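Local coordinates for protein ElaA (Escherichia coli, PDB 5Z6N), which probably acts as an N-acetyltransferase of the GNAT superfamily, transferring an acetyl group from acetyl coenzyme A to an amine acceptor, at residues C25-F28 with V29-N33. Numbering follows the deposited sequence.
Sequences CAVF and VVEQN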
ATOM      1  N   CYS B  25      -5.131  -2.180   2.108  1.00 30.46           N
ATOM      2  CA  CYS B  25      -4.413  -3.447   2.168  1.00 29.80           C
ATOM      3  C   CYS B  25      -5.049  -4.387   3.185  1.00 28.59           C
ATOM      4  O   CYS B  25      -5.258  -5.574   2.911  1.00 27.88           O
ATOM      5  CB  CYS B  25      -2.943  -3.190   2.513  1.00 30.36           C
ATOM      6  SG  CYS B  25      -1.860  -4.624   2.355  1.00 31.61           S
ATOM      7  N   ALA B  26      -5.387  -3.854   4.363  1.00 26.63           N
ATOM      8  CA  ALA B  26      -5.929  -4.681   5.436  1.00 27.32           C
ATOM      9  C   ALA B  26      -7.261  -5.319   5.057  1.00 27.08           C
ATOM     10  O   ALA B  26      -7.621  -6.371   5.596  1.00 14.80           O
ATOM     11  CB  ALA B  26      -6.092  -3.843   6.702  1.00 24.12           C
ATOM     12  N   VAL B  27      -8.000  -4.710   4.134  1.00 25.64           N
ATOM     13  CA  VAL B  27      -9.337  -5.190   3.803  1.00 25.23           C
ATOM     14  C   VAL B  27      -9.411  -5.941   2.480  1.00 24.76           C
ATOM     15  O   VAL B  27     -10.017  -7.017   2.399  1.00 18.66           O
ATOM     16  CB  VAL B  27     -10.330  -4.017   3.723  1.00 21.86           C
ATOM     17  CG1 VAL B  27     -11.634  -4.476   3.103  1.00 26.84           C
ATOM     18  CG2 VAL B  27     -10.566  -3.433   5.110  1.00 18.22           C
ATOM     19  N   PHE B  28      -8.805  -5.378   1.432  1.00 30.39           N
ATOM     20  CA  PHE B  28      -8.955  -5.941   0.096  1.00 38.30           C
ATOM     21  C   PHE B  28      -7.826  -6.923  -0.194  1.00 37.20           C
ATOM     22  O   PHE B  28      -7.995  -7.794  -1.053  1.00 35.03           O
ATOM     23  CB  PHE B  28      -8.978  -4.865  -0.990  1.00 37.35           C
ATOM     24  CG  PHE B  28     -10.150  -3.936  -0.897  1.00 34.18           C
ATOM     25  CD1 PHE B  28     -11.448  -4.427  -0.901  1.00 31.19           C
ATOM     26  CD2 PHE B  28      -9.957  -2.571  -0.817  1.00 32.25           C
ATOM     27  CE1 PHE B  28     -12.530  -3.571  -0.817  1.00 22.13           C
ATOM     28  CE2 PHE B  28     -11.033  -1.710  -0.740  1.00 33.39           C
ATOM     29  CZ  PHE B  28     -12.322  -2.212  -0.735  1.00 25.06           C
ATOM     30  N   VAL B  29      -6.691  -6.810   0.482  1.00 36.04           N
ATOM     31  CA  VAL B  29      -5.582  -7.735   0.293  1.00 31.69           C
ATOM     32  C   VAL B  29      -5.567  -8.814   1.366  1.00 31.38           C
ATOM     33  O   VAL B  29      -5.613 -10.006   1.061  1.00 22.82           O
ATOM     34  CB  VAL B  29      -4.240  -6.972   0.248  1.00 29.81           C
ATOM     35  CG1 VAL B  29      -3.079  -7.951   0.216  1.00 26.29           C
ATOM     36  CG2 VAL B  29      -4.193  -6.056  -0.965  1.00 30.34           C
ATOM     37  N   VAL B  30      -5.519  -8.406   2.635  1.00 34.16           N
ATOM     38  CA  VAL B  30      -5.306  -9.322   3.750  1.00 28.26           C
ATOM     39  C   VAL B  30      -6.530 -10.130   4.161  1.00 30.55           C
ATOM     40  O   VAL B  30      -6.493 -11.365   4.200  1.00 34.42           O
ATOM     41  CB  VAL B  30      -4.821  -8.546   4.987  1.00 21.37           C
ATOM     42  CG1 VAL B  30      -4.559  -9.495   6.135  1.00 24.70           C
ATOM     43  CG2 VAL B  30      -3.563  -7.765   4.654  1.00 21.62           C
ATOM     44  N   GLU B  31      -7.624  -9.429   4.471  1.00 28.83           N
ATOM     45  CA  GLU B  31      -8.789 -10.081   5.059  1.00 29.51           C
ATOM     46  C   GLU B  31      -9.583 -10.755   3.946  1.00 34.26           C
ATOM     47  O   GLU B  31     -10.188 -11.813   4.158  1.00 40.60           O
ATOM     48  CB  GLU B  31      -9.649  -9.070   5.819  1.00 30.70           C
ATOM     49  CG  GLU B  31     -11.157  -9.239   5.686  1.00 33.15           C
ATOM     50  CD  GLU B  31     -11.917  -8.078   6.299  1.00 36.26           C
ATOM     51  OE1 GLU B  31     -13.048  -8.295   6.779  1.00 37.74           O
ATOM     52  OE2 GLU B  31     -11.374  -6.954   6.298  1.00 40.41           O
ATOM     53  N   GLN B  32      -9.599 -10.160   2.759  1.00 29.73           N
ATOM     54  CA  GLN B  32     -10.308 -10.739   1.628  1.00 32.80           C
ATOM     55  C   GLN B  32      -9.451 -11.718   0.835  1.00 37.93           C
ATOM     56  O   GLN B  32      -9.892 -12.194  -0.217  1.00 34.76           O
ATOM     57  CB  GLN B  32     -10.852  -9.633   0.715  1.00 30.79           C
ATOM     58  CG  GLN B  32     -12.287  -9.250   1.069  1.00 30.49           C
ATOM     59  CD  GLN B  32     -12.754  -7.959   0.426  1.00 30.90           C
ATOM     60  OE1 GLN B  32     -12.293  -7.580  -0.652  1.00 29.01           O
ATOM     61  NE2 GLN B  32     -13.683  -7.276   1.087  1.00 15.93           N
ATOM     62  N   ASN B  33      -8.243 -12.029   1.318  1.00 41.73           N
ATOM     63  CA  ASN B  33      -7.439 -13.140   0.799  1.00 40.72           C
ATOM     64  C   ASN B  33      -7.232 -13.019  -0.714  1.00 43.31           C
ATOM     65  O   ASN B  33      -7.510 -13.944  -1.480  1.00 47.84           O
ATOM     66  CB  ASN B  33      -8.092 -14.478   1.165  1.00 32.41           C
ATOM     67  CG  ASN B  33      -7.199 -15.668   0.886  1.00 32.68           C
ATOM     68  OD1 ASN B  33      -6.026 -15.684   1.257  1.00 36.32           O
ATOM     69  ND2 ASN B  33      -7.753 -16.675   0.220  1.00 33.95           N
TER
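Val30 N donates to Cys25 O at 2.9 Å and nearly straight, with an N-H...O angle of 160°. Val29 N reaches the same oxygen at 3.1 Å, but bent and from above the carbonyl plane, so this acceptor is shared by an alpha-type and a pi-type bond. The i to i+5 pattern continues with Glu31 N to Ala26 O at 3.3 Å and a weak bond from Gln32 N to Val27 O, marking a widened, pi-type stretch within residues 25-31 of helix 14-31.

Among the side chains, Gln32 runs alongside Phe28, placing OE1 3.3 Å from Phe28 CD1, at the ring edge and near its plane; ring and amide planes differ by 62°. Val27 CG1 lies over one face of that ring, towards its rim. Glu31 lies beside Val27, pointing the same way, with OE2 3.8 Å from Val27 CG2. A chi1 of -170° sets Cys25 SG beside its carbonyl carbon, 4.0 Å from Val29 CB.

Val27 and Phe28 also touch Ile81, and Val30 packs on Tyr36 of the second subunit. The widened turn thus relies on Cys25 O as shared acceptor, the later bonds being longer and bent, while a salt bridge from Glu31 OE1 to Arg87 probably offsets its charge beside Glu84.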